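Local atomic coordinates of RNA-induced transcriptional silencing complex protein tas3 (Schizosaccharomyces pombe, PDB entry 3D1B), a protein that joins Ago1 and Chp1 in the core of the RNA-induced transcriptional silencing complex, acting in the RNA interference pathway needed for heterochromatin formation. Residues I50-V55 against T88-A93; L78-N83 against S97-V102. One frame throughout, in Å; residues are numbered along the deposited sequence.

Contact 1: I50-V55 against T88-A93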
loop_
_atom_site.group_PDB
_atom_site.type_symbol
_atom_site.label_atom_id
_atom_site.label_comp_id
_atom_site.label_asym_id
_atom_site.label_seq_id
_atom_site.Cartn_x
_atom_site.Cartn_y
_atom_site.Cartn_z
ATOM N N ILE A 50 -1.377 -6.999 -4.659
ATOM C CA ILE A 50 -1.670 -5.649 -4.188
ATOM C C ILE A 50 -3.093 -5.236 -4.550
ATOM O O ILE A 50 -3.694 -5.795 -5.477
ATOM C CB ILE A 50 -0.694 -4.612 -4.805
ATOM C CG1 ILE A 50 -0.869 -4.557 -6.323
ATOM C CG2 ILE A 50 0.741 -4.983 -4.468
ATOM C CD1 ILE A 50 -0.016 -3.491 -6.998
ATOM N N ASP A 51 -3.633 -4.267 -3.815
ATOM C CA ASP A 51 -4.984 -3.777 -4.086
ATOM C C ASP A 51 -4.923 -2.481 -4.891
ATOM O O ASP A 51 -3.840 -1.963 -5.161
ATOM C CB ASP A 51 -5.778 -3.555 -2.784
ATOM C CG ASP A 51 -5.136 -2.539 -1.858
ATOM O OD1 ASP A 51 -4.609 -1.521 -2.351
ATOM O OD2 ASP A 51 -5.177 -2.753 -0.624
ATOM N N PHE A 52 -6.079 -1.939 -5.255
ATOM C CA PHE A 52 -6.091 -0.730 -6.071
ATOM C C PHE A 52 -5.479 0.490 -5.396
ATOM O O PHE A 52 -4.876 1.336 -6.057
ATOM C CB PHE A 52 -7.511 -0.393 -6.523
ATOM C CG PHE A 52 -7.555 0.637 -7.612
ATOM C CD1 PHE A 52 -7.142 0.314 -8.900
ATOM C CD2 PHE A 52 -7.943 1.945 -7.339
ATOM C CE1 PHE A 52 -7.107 1.279 -9.905
ATOM C CE2 PHE A 52 -7.913 2.921 -8.342
ATOM C CZ PHE A 52 -7.492 2.583 -9.624
ATOM N N SER A 53 -5.642 0.606 -4.084
ATOM C CA SER A 53 -5.065 1.750 -3.388
ATOM C C SER A 53 -3.557 1.721 -3.575
ATOM O O SER A 53 -2.917 2.759 -3.734
ATOM C CB SER A 53 -5.396 1.703 -1.896
ATOM O OG SER A 53 -6.787 1.865 -1.696
ATOM N N GLN A 54 -2.997 0.517 -3.556
ATOM C CA GLN A 54 -1.566 0.343 -3.725
ATOM C C GLN A 54 -1.167 0.663 -5.162
ATOM O O GLN A 54 -0.112 1.243 -5.399
ATOM C CB GLN A 54 -1.165 -1.085 -3.347
ATOM C CG GLN A 54 -1.336 -1.357 -1.854
ATOM C CD GLN A 54 -1.097 -2.801 -1.478
ATOM O OE1 GLN A 54 -1.847 -3.695 -1.879
ATOM N NE2 GLN A 54 -0.051 -3.040 -0.695
ATOM N N VAL A 55 -2.017 0.288 -6.118
ATOM C CA VAL A 55 -1.730 0.591 -7.520
ATOM C C VAL A 55 -1.632 2.110 -7.674
ATOM O O VAL A 55 -0.700 2.625 -8.295
ATOM C CB VAL A 55 -2.845 0.063 -8.457
ATOM C CG1 VAL A 55 -2.645 0.620 -9.865
ATOM C CG2 VAL A 55 -2.824 -1.452 -8.485
ATOM N N THR A 88 -16.073 9.753 -2.105
ATOM C CA THR A 88 -16.458 8.420 -2.497
ATOM C C THR A 88 -15.193 7.588 -2.597
ATOM O O THR A 88 -14.111 8.138 -2.637
ATOM C CB THR A 88 -17.258 8.476 -3.804
ATOM O OG1 THR A 88 -16.597 9.329 -4.734
ATOM C CG2 THR A 88 -18.639 9.017 -3.552
ATOM N N PRO A 89 -15.318 6.250 -2.600
ATOM C CA PRO A 89 -14.201 5.296 -2.665
ATOM C C PRO A 89 -12.995 5.568 -3.563
ATOM O O PRO A 89 -11.863 5.689 -3.079
ATOM C CB PRO A 89 -14.894 3.984 -3.017
ATOM C CG PRO A 89 -16.208 4.127 -2.321
ATOM C CD PRO A 89 -16.604 5.529 -2.689
ATOM N N PHE A 90 -13.226 5.619 -4.869
ATOM C CA PHE A 90 -12.149 5.865 -5.822
ATOM C C PHE A 90 -11.522 7.231 -5.591
ATOM O O PHE A 90 -10.297 7.365 -5.555
ATOM C CB PHE A 90 -12.692 5.788 -7.252
ATOM C CG PHE A 90 -11.702 6.211 -8.304
ATOM C CD1 PHE A 90 -10.660 5.362 -8.687
ATOM C CD2 PHE A 90 -11.818 7.453 -8.919
ATOM C CE1 PHE A 90 -9.752 5.746 -9.671
ATOM C CE2 PHE A 90 -10.917 7.848 -9.903
ATOM C CZ PHE A 90 -9.879 6.991 -10.283
ATOM N N ALA A 91 -12.365 8.246 -5.440
ATOM C CA ALA A 91 -11.881 9.603 -5.224
ATOM C C ALA A 91 -11.050 9.690 -3.950
ATOM O O ALA A 91 -9.998 10.327 -3.933
ATOM C CB ALA A 91 -13.053 10.577 -5.155
ATOM N N LYS A 92 -11.519 9.050 -2.883
ATOM C CA LYS A 92 -10.789 9.082 -1.616
ATOM C C LYS A 92 -9.412 8.439 -1.757
ATOM O O LYS A 92 -8.423 8.938 -1.216
ATOM C CB LYS A 92 -11.580 8.364 -0.516
ATOM C CG LYS A 92 -10.881 8.409 0.840
ATOM C CD LYS A 92 -11.684 7.723 1.942
ATOM C CE LYS A 92 -12.983 8.454 2.240
ATOM N NZ LYS A 92 -13.696 7.825 3.401
ATOM N N ALA A 93 -9.348 7.321 -2.475
ATOM C CA ALA A 93 -8.077 6.633 -2.671
ATOM C C ALA A 93 -7.132 7.481 -3.518
ATOM O O ALA A 93 -5.922 7.497 -3.287
ATOM C CB ALA A 93 -8.309 5.275 -3.329
#
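F52 and F90, each in the first turn of its helix, make the aromatic part of this contact. The rings touch at their outer atoms and do not stack, their planes inclined at 35°. The centroids of the F52 and F90 rings are 6.0 Å apart. Their closest approach is F52 CE2 to F90 CE1 at 3.6 Å. From the side of F90 the partner arrives at the ring edge, F52 CZ lying in the plane of the F90 ring. Both first torsions place CG anti to the backbone N (chi1 -167° in F52, 172° in F90), and in F90, whose CB does not point straight at helix 52-60, this brings the ring across to F52. Helix 14-23 supplies a further edge-to-face partner to each ring, Y18 to F52 and W21 to F90, so the starts of helices 52-60 and 89-105 are packed together with the first helix, 14-23, of this all-alpha C-terminal motif of Tas3.

Beside the rings, the backbones come closest at S53 and A93, whose CA atoms are 5.8 Å apart. The small side chains allow this; they meet only by van der Waals contact, S53 OG lying 4.1 Å from A93 CB.

No hydrogen bond crosses between the segments; the polar interactions belong to the two helix starts, and some reach beyond them. D51 and Q54 form a capping box: Q54 N donates to D51 OD1 at 2.9 Å, and D51 N donates to Q54 OE1 at 2.7 Å, in the carbonyl plane and on a lone pair. Q54 OE1 also accepts from K100 NZ of the second subunit. At the other helix start, E123 near the chain end takes hydrogen bonds from F90 N, A91 N and T88 OG1.

Contact 2: L78-N83 against S97-V102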
loop_
_atom_site.group_PDB
_atom_site.type_symbol
_atom_site.label_atom_id
_atom_site.label_comp_id
_atom_site.label_asym_id
_atom_site.label_seq_id
_atom_site.Cartn_x
_atom_site.Cartn_y
_atom_site.Cartn_z
ATOM N N LEU A 78 -5.264 20.899 6.405
ATOM C CA LEU A 78 -6.239 20.267 7.290
ATOM C C LEU A 78 -7.624 20.293 6.651
ATOM O O LEU A 78 -8.385 19.339 6.766
ATOM C CB LEU A 78 -6.269 20.968 8.651
ATOM C CG LEU A 78 -4.971 20.837 9.455
ATOM C CD1 LEU A 78 -5.113 21.577 10.781
ATOM C CD2 LEU A 78 -4.660 19.376 9.695
ATOM N N MET A 79 -7.949 21.382 5.964
ATOM C CA MET A 79 -9.246 21.476 5.308
ATOM C C MET A 79 -9.286 20.459 4.167
ATOM O O MET A 79 -10.330 19.869 3.889
ATOM C CB MET A 79 -9.469 22.888 4.766
ATOM C CG MET A 79 -10.924 23.211 4.445
ATOM S SD MET A 79 -11.994 23.067 5.899
ATOM C CE MET A 79 -11.322 24.300 6.907
ATOM N N PHE A 80 -8.145 20.256 3.509
ATOM C CA PHE A 80 -8.066 19.290 2.409
ATOM C C PHE A 80 -8.372 17.895 2.940
ATOM O O PHE A 80 -9.110 17.132 2.318
ATOM C CB PHE A 80 -6.665 19.289 1.784
ATOM C CG PHE A 80 -6.483 18.259 0.694
ATOM C CD1 PHE A 80 -6.813 18.554 -0.630
ATOM C CD2 PHE A 80 -5.997 16.987 0.995
ATOM C CE1 PHE A 80 -6.664 17.597 -1.639
ATOM C CE2 PHE A 80 -5.845 16.018 -0.014
ATOM C CZ PHE A 80 -6.180 16.328 -1.327
ATOM N N LEU A 81 -7.801 17.565 4.099
ATOM C CA LEU A 81 -8.015 16.248 4.692
ATOM C C LEU A 81 -9.444 16.078 5.201
ATOM O O LEU A 81 -10.010 14.989 5.108
ATOM C CB LEU A 81 -7.013 16.005 5.829
ATOM C CG LEU A 81 -5.552 15.833 5.381
ATOM C CD1 LEU A 81 -4.640 15.757 6.599
ATOM C CD2 LEU A 81 -5.415 14.570 4.525
ATOM N N SER A 82 -10.029 17.143 5.741
ATOM C CA SER A 82 -11.403 17.047 6.229
ATOM C C SER A 82 -12.322 16.772 5.051
ATOM O O SER A 82 -13.285 16.015 5.163
ATOM C CB SER A 82 -11.837 18.340 6.932
ATOM O OG SER A 82 -11.502 18.306 8.311
ATOM N N ASN A 83 -12.009 17.378 3.911
ATOM C CA ASN A 83 -12.812 17.192 2.714
ATOM C C ASN A 83 -12.592 15.801 2.137
ATOM O O ASN A 83 -13.522 15.182 1.621
ATOM C CB ASN A 83 -12.454 18.256 1.669
ATOM C CG ASN A 83 -13.239 18.094 0.386
ATOM O OD1 ASN A 83 -12.708 17.638 -0.628
ATOM N ND2 ASN A 83 -14.518 18.453 0.428
ATOM N N SER A 97 -3.526 9.104 -2.147
ATOM C CA SER A 97 -2.293 8.824 -2.874
ATOM C C SER A 97 -1.636 10.104 -3.394
ATOM O O SER A 97 -0.410 10.220 -3.388
ATOM C CB SER A 97 -2.572 7.857 -4.031
ATOM O OG SER A 97 -3.602 8.353 -4.866
ATOM N N ILE A 98 -2.443 11.064 -3.838
ATOM C CA ILE A 98 -1.903 12.325 -4.334
ATOM C C ILE A 98 -1.376 13.149 -3.162
ATOM O O ILE A 98 -0.386 13.867 -3.298
ATOM C CB ILE A 98 -2.969 13.143 -5.102
ATOM C CG1 ILE A 98 -3.359 12.414 -6.391
ATOM C CG2 ILE A 98 -2.425 14.525 -5.450
ATOM C CD1 ILE A 98 -2.218 12.287 -7.399
ATOM N N TYR A 99 -2.023 13.031 -2.007
ATOM C CA TYR A 99 -1.572 13.783 -0.836
ATOM C C TYR A 99 -0.165 13.338 -0.416
ATOM O O TYR A 99 0.574 14.102 0.214
ATOM C CB TYR A 99 -2.558 13.623 0.325
ATOM C CG TYR A 99 -2.279 14.592 1.451
ATOM C CD1 TYR A 99 -2.388 15.968 1.248
ATOM C CD2 TYR A 99 -1.843 14.138 2.700
ATOM C CE1 TYR A 99 -2.064 16.875 2.258
ATOM C CE2 TYR A 99 -1.517 15.040 3.719
ATOM C CZ TYR A 99 -1.630 16.404 3.488
ATOM O OH TYR A 99 -1.304 17.302 4.479
ATOM N N LYS A 100 0.207 12.102 -0.749
ATOM C CA LYS A 100 1.552 11.609 -0.445
ATOM C C LYS A 100 2.544 12.479 -1.215
ATOM O O LYS A 100 3.665 12.715 -0.767
ATOM C CB LYS A 100 1.749 10.164 -0.922
ATOM C CG LYS A 100 0.874 9.132 -0.265
ATOM C CD LYS A 100 1.189 8.999 1.214
ATOM C CE LYS A 100 0.223 8.024 1.867
ATOM N NZ LYS A 100 0.276 8.110 3.353
ATOM N N LEU A 101 2.128 12.930 -2.398
ATOM C CA LEU A 101 2.981 13.766 -3.237
ATOM C C LEU A 101 3.002 15.200 -2.727
ATOM O O LEU A 101 3.985 15.919 -2.903
ATOM C CB LEU A 101 2.487 13.728 -4.691
ATOM C CG LEU A 101 2.529 12.346 -5.358
ATOM C CD1 LEU A 101 2.136 12.499 -6.823
ATOM C CD2 LEU A 101 3.911 11.736 -5.249
ATOM N N VAL A 102 1.907 15.620 -2.104
ATOM C CA VAL A 102 1.839 16.970 -1.548
ATOM C C VAL A 102 2.869 17.088 -0.424
ATOM O O VAL A 102 3.727 17.978 -0.433
ATOM C CB VAL A 102 0.427 17.270 -0.983
ATOM C CG1 VAL A 102 0.442 18.566 -0.178
ATOM C CG2 VAL A 102 -0.577 17.365 -2.131
#
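Apolar and aromatic packing between two helices, 74-84 and 89-105, makes up this contact, in which Y99 of the later helix touches both F80 and L81. No hydrogen bond runs between the segments, and even the nearest CA atoms, those of L81 and Y99, are 8.8 Å apart, so that side chains bridge the gap. The F80 and Y99 rings are near parallel, their planes at 19°, but displaced along their planes until little of one covers the other, with centroids 5.5 Å apart. The closest atoms are CD2 and CE2 of F80 and CD1 of Y99, with F80 CE2 lying 3.7 Å from Y99 CD1. L81 approaches differently, setting one methyl over a face of the tyrosine in a CH-pi contact, L81 CD2 standing 4.1 Å from the centroid of the Y99 ring and 16° off its normal. The first torsion of L81 (chi1 -69°) swings CG beside the backbone N, and with CD1 extended, CD2 is the branch left to face the ring. At the far end of the tyrosine, Y99 OH has a weak hydrogen bond with Q77 OE1, one turn before L81. F80 also rests on L109 and S113 of helix 109-122, which packs against I98 as well. F80 thus sits where helices 74-84, 89-105 and 109-122 meet, consistent with a small helical bundle.

In the fold
Helix 89-105 is shared by both contacts: its first turn packs on helix 52-60 in contact 1, and its later turns on helix 74-84 in contact 2. The two centres lie about 14 Å apart. Along the chain the segments alternate, 50-55, 78-83, 88-93 and 97-102, so the contacts cross, and one helix joins its two predecessors. Both also border the dimer interface: Y99 of the second subunit packs on I50 and Q54 of segment 50-55, so the tyrosine central to contact 2 in one chain meets the segment used by contact 1 in the other, linking the intrachain packing to the two-chain assembly.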